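Local coordinates for alpha-1,2-mannosidase (Bacteroides thetaiotaomicron, PDB 2WW2), which hydrolyses alpha-mannosidic linkages with inversion of configuration, as a calcium-dependent mannosidase of glycoside hydrolase family 92, at residues 380-386 with 450-454; 353-358 with 387-391; 455-460 with 474-478. All coordinates share one frame; numbering follows the deposited sequence. Where two conformers were deposited one is given.

Contact 1 of 3, residues 380-386 with 450-454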
# COMPACT_ATOMS: atom_id res chain seq x y z
N ILE A 380 25.86 3.03 -12.95
CA ILE A 380 26.68 1.82 -12.87
C ILE A 380 26.82 1.16 -14.24
O ILE A 380 26.19 1.59 -15.23
CB ILE A 380 26.04 0.78 -11.91
CG1 ILE A 380 24.70 0.29 -12.49
CG2 ILE A 380 25.87 1.35 -10.47
CD1 ILE A 380 24.03 -0.78 -11.62
N GLY A 381 27.63 0.11 -14.30
CA GLY A 381 27.66 -0.75 -15.49
C GLY A 381 28.80 -0.45 -16.45
O GLY A 381 29.55 0.51 -16.25
N ASN A 382 28.90 -1.27 -17.50
CA ASN A 382 29.89 -1.07 -18.56
C ASN A 382 29.14 -1.03 -19.88
O ASN A 382 29.49 -1.71 -20.85
CB ASN A 382 30.90 -2.23 -18.57
CG ASN A 382 31.83 -2.21 -17.35
OD1 ASN A 382 32.09 -1.16 -16.73
ND2 ASN A 382 32.33 -3.37 -17.01
N ASN A 383 28.07 -0.24 -19.93
CA ASN A 383 27.25 -0.25 -21.12
C ASN A 383 27.82 0.51 -22.32
O ASN A 383 27.28 0.42 -23.43
CB ASN A 383 25.82 0.16 -20.76
CG ASN A 383 25.21 -0.79 -19.75
OD1 ASN A 383 24.85 -0.40 -18.62
ND2 ASN A 383 25.13 -2.06 -20.12
N SER A 384 28.92 1.22 -22.10
CA SER A 384 29.72 1.70 -23.22
C SER A 384 29.97 0.52 -24.20
O SER A 384 29.97 0.68 -25.43
CB SER A 384 31.07 2.22 -22.72
OG SER A 384 31.72 1.24 -21.92
N VAL A 385 30.23 -0.65 -23.63
CA VAL A 385 30.52 -1.83 -24.43
C VAL A 385 29.32 -2.20 -25.30
O VAL A 385 29.44 -2.56 -26.48
CB VAL A 385 30.88 -3.01 -23.50
CG1 VAL A 385 31.00 -4.29 -24.29
CG2 VAL A 385 32.19 -2.67 -22.74
N SER A 386 28.13 -2.08 -24.73
CA SER A 386 26.92 -2.41 -25.47
C SER A 386 26.76 -1.53 -26.72
O SER A 386 26.43 -2.04 -27.80
CB SER A 386 25.69 -2.27 -24.56
OG SER A 386 24.50 -2.44 -25.33
N GLU A 450 24.67 -6.08 -14.34
CA GLU A 450 25.11 -5.27 -15.48
C GLU A 450 26.42 -5.83 -16.06
O GLU A 450 26.61 -5.84 -17.28
CB GLU A 450 25.32 -3.81 -15.04
CG GLU A 450 24.04 -3.09 -14.55
CD GLU A 450 23.17 -2.56 -15.68
OE1 GLU A 450 23.68 -2.46 -16.82
OE2 GLU A 450 21.96 -2.23 -15.45
N TYR A 451 27.31 -6.29 -15.20
CA TYR A 451 28.60 -6.79 -15.66
C TYR A 451 28.50 -8.12 -16.43
O TYR A 451 29.25 -8.34 -17.40
CB TYR A 451 29.57 -6.99 -14.50
CG TYR A 451 29.91 -5.75 -13.69
CD1 TYR A 451 29.61 -4.47 -14.15
CD2 TYR A 451 30.53 -5.88 -12.46
CE1 TYR A 451 29.92 -3.35 -13.38
CE2 TYR A 451 30.86 -4.76 -11.69
CZ TYR A 451 30.55 -3.50 -12.16
OH TYR A 451 30.86 -2.40 -11.40
N ALA A 452 27.63 -9.02 -15.99
CA ALA A 452 27.45 -10.30 -16.69
C ALA A 452 26.99 -10.03 -18.14
O ALA A 452 27.40 -10.70 -19.09
CB ALA A 452 26.45 -11.18 -15.95
N TYR A 453 26.13 -9.03 -18.30
CA TYR A 453 25.68 -8.61 -19.63
C TYR A 453 26.82 -8.00 -20.47
O TYR A 453 26.98 -8.34 -21.67
CB TYR A 453 24.53 -7.59 -19.49
CG TYR A 453 24.21 -6.88 -20.81
CD1 TYR A 453 23.69 -7.58 -21.89
CD2 TYR A 453 24.45 -5.51 -20.96
CE1 TYR A 453 23.40 -6.93 -23.09
CE2 TYR A 453 24.17 -4.86 -22.15
CZ TYR A 453 23.64 -5.57 -23.20
OH TYR A 453 23.38 -4.94 -24.38
N ALA A 454 27.59 -7.10 -19.87
CA ALA A 454 28.69 -6.48 -20.61
C ALA A 454 29.71 -7.55 -21.00
O ALA A 454 30.29 -7.51 -22.07
CB ALA A 454 29.37 -5.39 -19.76
O HOH W 1 29.53 -0.04 -12.00
O HOH W 2 27.00 -3.24 -18.30
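G381 and E450 bring their CA atoms to 5.2 Å, and N382 and A454 theirs to 5.9 Å, where the loop leading into helix 383-393 comes closest to helix 444-465. G381 permits this approach: its backbone angles (phi 98°, psi 176°) would jam a side chain against the preceding carbonyl, and its bare CA comes within 3.9 Å of E450 CB while sitting at the edge of the Y451 ring. Beside it, I380 crosses E450 at about a right angle, CD1 resting 3.7 Å from E450 CG; the glutamate chain then bends, and OE2 forms a salt bridge with R336. Further along, N382 CB meets A454 CB at 3.7 Å. Two waters fill the polar seam. One takes the N-H of G381 and donates to Y451 OH over 2.8 Å, a hydroxyl that also hydrogen-bonds D425 O; the other accepts from N382 N at 2.9 Å and donates to E450 O. The first torsion of Y453 (chi1 168°) sets CG opposite the backbone N and takes the ring toward S386, whose OG lies 2.9 Å from Y453 OH; the phenol also hydrogen-bonds P647 O. A phenylalanine here would probably leave P647 O without its hydroxyl mate and take from S386 OG the polar atom beside it. The chemistry implies a buried seam in which waters, rather than direct backbone bonds, satisfy the amides of G381 and N382.

Contact 2 of 3, residues 353-358 with 387-391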
# COMPACT_ATOMS: atom_id res chain seq x y z
N VAL A 353 29.19 8.27 -33.03
CA VAL A 353 29.13 8.04 -31.58
C VAL A 353 30.11 6.95 -31.17
O VAL A 353 30.83 7.07 -30.16
CB VAL A 353 27.71 7.64 -31.11
CG1 VAL A 353 27.76 7.08 -29.68
CG2 VAL A 353 26.78 8.85 -31.18
N THR A 354 30.16 5.88 -31.96
CA THR A 354 31.07 4.78 -31.61
C THR A 354 32.52 5.24 -31.71
O THR A 354 33.33 4.96 -30.81
CB THR A 354 30.83 3.49 -32.44
OG1 THR A 354 30.85 3.82 -33.83
CG2 THR A 354 29.45 2.88 -32.08
N GLN A 355 32.85 5.97 -32.78
CA GLN A 355 34.20 6.57 -32.87
C GLN A 355 34.52 7.46 -31.67
O GLN A 355 35.65 7.47 -31.18
CB GLN A 355 34.34 7.45 -34.12
CG GLN A 355 34.65 6.77 -35.43
CD GLN A 355 34.49 7.76 -36.58
OE1 GLN A 355 33.45 7.78 -37.28
NE2 GLN A 355 35.49 8.62 -36.75
N SER A 356 33.54 8.23 -31.21
CA SER A 356 33.78 9.17 -30.11
C SER A 356 34.05 8.47 -28.78
O SER A 356 34.77 8.99 -27.93
CB SER A 356 32.63 10.18 -29.95
OG SER A 356 31.46 9.57 -29.44
N ILE A 357 33.48 7.28 -28.60
CA ILE A 357 33.73 6.49 -27.39
C ILE A 357 35.20 6.09 -27.37
O ILE A 357 35.88 6.18 -26.34
CB ILE A 357 32.82 5.23 -27.36
CG1 ILE A 357 31.38 5.63 -27.01
CG2 ILE A 357 33.34 4.18 -26.37
CD1 ILE A 357 30.37 4.50 -27.24
N ILE A 358 35.71 5.63 -28.51
CA ILE A 358 37.13 5.27 -28.61
C ILE A 358 38.02 6.51 -28.42
O ILE A 358 39.04 6.46 -27.75
CB ILE A 358 37.43 4.57 -29.96
CG1 ILE A 358 36.60 3.28 -30.06
CG2 ILE A 358 38.94 4.24 -30.11
CD1 ILE A 358 36.75 2.40 -28.84
N LEU A 387 26.98 -0.23 -26.59
CA LEU A 387 26.88 0.65 -27.76
C LEU A 387 27.82 0.22 -28.88
O LEU A 387 27.45 0.17 -30.05
CB LEU A 387 27.23 2.09 -27.39
CG LEU A 387 26.05 2.97 -26.94
CD1 LEU A 387 25.46 2.44 -25.62
CD2 LEU A 387 26.55 4.42 -26.78
N LEU A 388 29.05 -0.10 -28.51
CA LEU A 388 30.01 -0.54 -29.51
C LEU A 388 29.60 -1.87 -30.14
O LEU A 388 29.66 -2.04 -31.36
CB LEU A 388 31.42 -0.66 -28.89
CG LEU A 388 32.10 0.62 -28.38
CD1 LEU A 388 33.50 0.30 -27.78
CD2 LEU A 388 32.26 1.60 -29.52
N VAL A 389 29.22 -2.84 -29.32
CA VAL A 389 28.97 -4.19 -29.84
C VAL A 389 27.63 -4.28 -30.59
O VAL A 389 27.52 -4.92 -31.65
CB VAL A 389 29.04 -5.23 -28.72
CG1 VAL A 389 28.60 -6.61 -29.25
CG2 VAL A 389 30.48 -5.27 -28.14
N ASP A 390 26.61 -3.63 -30.04
CA ASP A 390 25.32 -3.62 -30.72
C ASP A 390 25.50 -3.06 -32.14
O ASP A 390 24.97 -3.63 -33.13
CB ASP A 390 24.27 -2.82 -29.94
CG ASP A 390 22.89 -2.90 -30.58
OD1 ASP A 390 22.35 -4.03 -30.69
OD2 ASP A 390 22.35 -1.84 -30.99
N ALA A 391 26.24 -1.95 -32.24
CA ALA A 391 26.49 -1.33 -33.55
C ALA A 391 27.27 -2.27 -34.44
O ALA A 391 26.92 -2.49 -35.60
CB ALA A 391 27.23 -0.01 -33.39
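L388 drives one methyl, CD2, against the backbone and root of T354, lying 3.8 Å from both T354 O and T354 CB. Its CG stands anti to the carbonyl carbon (chi1 -64°), which carries the fork toward helix 347-364, where CD1 meets I358 CD1 at 4.0 Å and I357 CG2 at 4.1 Å, the I357 chain running past the leucine in the opposite direction. One residue earlier, L387 meets I357 at about a right angle, and its CD2 touches both I357 CD1 at 3.8 Å and V353 CG1 at 4.1 Å. T354 divides its two branches between the helices. Its CG2 turns to the facing helix and reaches A391 CB at 3.9 Å, whereas OG1 is held back on its own helix by S350 O, so that the threonine presents carbon to the interface. The segment axes pass 10.0 Å apart with their directions 142° from one another, an oblique, roughly antiparallel crossing packed mainly by aliphatic groups. Helix 338-345 adds H339 beside V353 and L387, F331 of helix 331-334 touches L387 and I357, and helix 401-413 contributes M408 on L388 and K403 on I358, placing the pair inside the helical packing of the catalytic domain.

Contact 3 of 3, residues 455-460 with 474-478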
# COMPACT_ATOMS: atom_id res chain seq x y z
N ASP A 455 29.93 -8.51 -20.11
CA ASP A 455 30.87 -9.57 -20.43
C ASP A 455 30.35 -10.44 -21.58
O ASP A 455 31.12 -10.88 -22.44
CB ASP A 455 31.17 -10.41 -19.18
CG ASP A 455 31.99 -9.64 -18.16
OD1 ASP A 455 32.74 -8.71 -18.58
OD2 ASP A 455 31.92 -9.97 -16.95
N TRP A 456 29.05 -10.71 -21.59
CA TRP A 456 28.45 -11.40 -22.74
C TRP A 456 28.70 -10.57 -24.03
O TRP A 456 29.09 -11.12 -25.06
CB TRP A 456 26.95 -11.67 -22.50
CG TRP A 456 26.24 -12.19 -23.70
CD1 TRP A 456 26.09 -13.50 -24.08
CD2 TRP A 456 25.59 -11.40 -24.71
NE1 TRP A 456 25.38 -13.57 -25.27
CE2 TRP A 456 25.06 -12.30 -25.66
CE3 TRP A 456 25.39 -10.03 -24.87
CZ2 TRP A 456 24.35 -11.86 -26.78
CZ3 TRP A 456 24.68 -9.59 -25.98
CH2 TRP A 456 24.18 -10.51 -26.93
N CYS A 457 28.51 -9.25 -23.97
CA CYS A 457 28.78 -8.42 -25.17
C CYS A 457 30.23 -8.56 -25.64
O CYS A 457 30.49 -8.66 -26.84
CB CYS A 457 28.51 -6.93 -24.91
SG CYS A 457 26.79 -6.54 -24.67
N ILE A 458 31.17 -8.55 -24.70
CA ILE A 458 32.58 -8.65 -25.08
C ILE A 458 32.88 -10.02 -25.67
O ILE A 458 33.66 -10.13 -26.64
CB ILE A 458 33.53 -8.35 -23.88
CG1 ILE A 458 33.40 -6.87 -23.50
CG2 ILE A 458 35.00 -8.72 -24.24
CD1 ILE A 458 34.05 -6.53 -22.13
N ALA A 459 32.26 -11.06 -25.12
CA ALA A 459 32.45 -12.40 -25.68
C ALA A 459 31.96 -12.44 -27.13
O ALA A 459 32.61 -13.00 -28.03
CB ALA A 459 31.72 -13.44 -24.85
N ARG A 460 30.78 -11.88 -27.36
CA ARG A 460 30.20 -11.85 -28.70
C ARG A 460 31.15 -11.14 -29.66
O ARG A 460 31.35 -11.59 -30.78
CB ARG A 460 28.86 -11.12 -28.66
CG ARG A 460 27.74 -11.93 -27.99
CD ARG A 460 27.04 -12.76 -29.06
NE ARG A 460 26.41 -11.83 -29.97
CZ ARG A 460 26.05 -12.06 -31.23
NH1 ARG A 460 26.25 -13.26 -31.80
NH2 ARG A 460 25.47 -11.07 -31.90
N TYR A 474 35.23 -14.79 -21.78
CA TYR A 474 34.15 -13.89 -21.43
C TYR A 474 32.80 -14.58 -21.37
O TYR A 474 31.97 -14.23 -20.54
CB TYR A 474 34.16 -12.63 -22.33
CG TYR A 474 35.11 -11.59 -21.79
CD1 TYR A 474 34.65 -10.59 -20.93
CD2 TYR A 474 36.47 -11.63 -22.09
CE1 TYR A 474 35.51 -9.65 -20.40
CE2 TYR A 474 37.34 -10.69 -21.54
CZ TYR A 474 36.85 -9.72 -20.69
OH TYR A 474 37.69 -8.77 -20.16
N TYR A 475 32.58 -15.57 -22.23
CA TYR A 475 31.37 -16.38 -22.17
C TYR A 475 31.27 -17.08 -20.81
O TYR A 475 30.17 -17.30 -20.30
CB TYR A 475 31.31 -17.40 -23.32
CG TYR A 475 30.78 -16.82 -24.63
CD1 TYR A 475 29.57 -16.14 -24.67
CD2 TYR A 475 31.47 -17.01 -25.83
CE1 TYR A 475 29.07 -15.64 -25.86
CE2 TYR A 475 30.98 -16.50 -27.03
CZ TYR A 475 29.78 -15.83 -27.03
OH TYR A 475 29.28 -15.31 -28.20
N GLN A 476 32.41 -17.40 -20.22
CA GLN A 476 32.42 -18.00 -18.89
C GLN A 476 31.82 -17.08 -17.83
O GLN A 476 31.38 -17.55 -16.79
CB GLN A 476 33.83 -18.44 -18.47
N LYS A 477 31.79 -15.78 -18.09
CA LYS A 477 31.24 -14.84 -17.11
C LYS A 477 29.78 -14.46 -17.40
O LYS A 477 29.07 -13.95 -16.52
CB LYS A 477 32.11 -13.58 -17.03
CG LYS A 477 33.60 -13.85 -16.81
CD LYS A 477 34.37 -12.51 -16.90
CE LYS A 477 35.89 -12.71 -17.01
NZ LYS A 477 36.60 -11.45 -16.68
N ALA A 478 29.33 -14.72 -18.62
CA ALA A 478 27.97 -14.39 -19.04
C ALA A 478 26.90 -14.93 -18.09
O ALA A 478 25.90 -14.27 -17.86
CB ALA A 478 27.72 -14.87 -20.49
O HOH W 3 35.33 -9.07 -17.18
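Y474 and Y475 pack onto A459 within a pair of consecutive helices: a short connection joins helix 444-465 to helix 468-475, part of the all-helical barrel, probably (alpha/alpha)6, that forms family 92 catalytic domains. The first tyrosine lays its ring across I458, whose CG2 sits over the ring centre in a CH-pi contact, 3.7 Å from the centroid and 8° off the normal. At the ring edge, D455 OD1 stands 3.4 Å from Y474 CE1, the carboxylate steeply inclined to the ring, while the phenol end bonds T412 OG1. Y475, the next residue, makes a second CH-pi contact, here with the methyl of A459: CB lies 3.4 Å from the Y475 centroid, 9° off the normal, pressed squarely onto the face. The Y475 hydroxyl, hydrogen-bonded to E463, also touches R460, with CD 3.5 Å from Y475 OH. K477 follows, its chain extended beyond CG and running past D455, so that CD comes within 3.5 Å of D455 OD2. Rather than pairing directly, the two charges share a water, which accepts from K477 NZ at 2.7 Å and donates to D455 OD1 at 3.0 Å. Each has a salt bridge elsewhere, K477 with D431 and D455 with R424, and these mates are likely to damp the attraction between them; D455 OD2 is also hydrogen-bonded to Y430 OH. A478 ends the walk beside W456, whose CG lies opposite its backbone N (chi1 172°); A478 CB lies at the edge of the indole, 3.9 Å from W456 CB.

The three contacts illustrate how one helical domain varies its chemistry. Helix 383-393 is common to contacts 1 and 2, and helix 444-465 to contacts 1 and 3, so contact 1 shares an element with each. Contacts 1 and 2 are wholly buried, whereas contact 3, centred about 27 Å from the centre of the chain against 18 and 16 Å for the others, includes partly exposed residues. Aliphatic branches dominate contact 2; contact 1 uses waters for its loop amides, and contact 3 combines aromatic faces with a water between charges. V385 packs on I458 and C457 (contacts 1 and 3), V389 on C457 (2 and 3), and S384 O meets I357 CD1 (1 and 2).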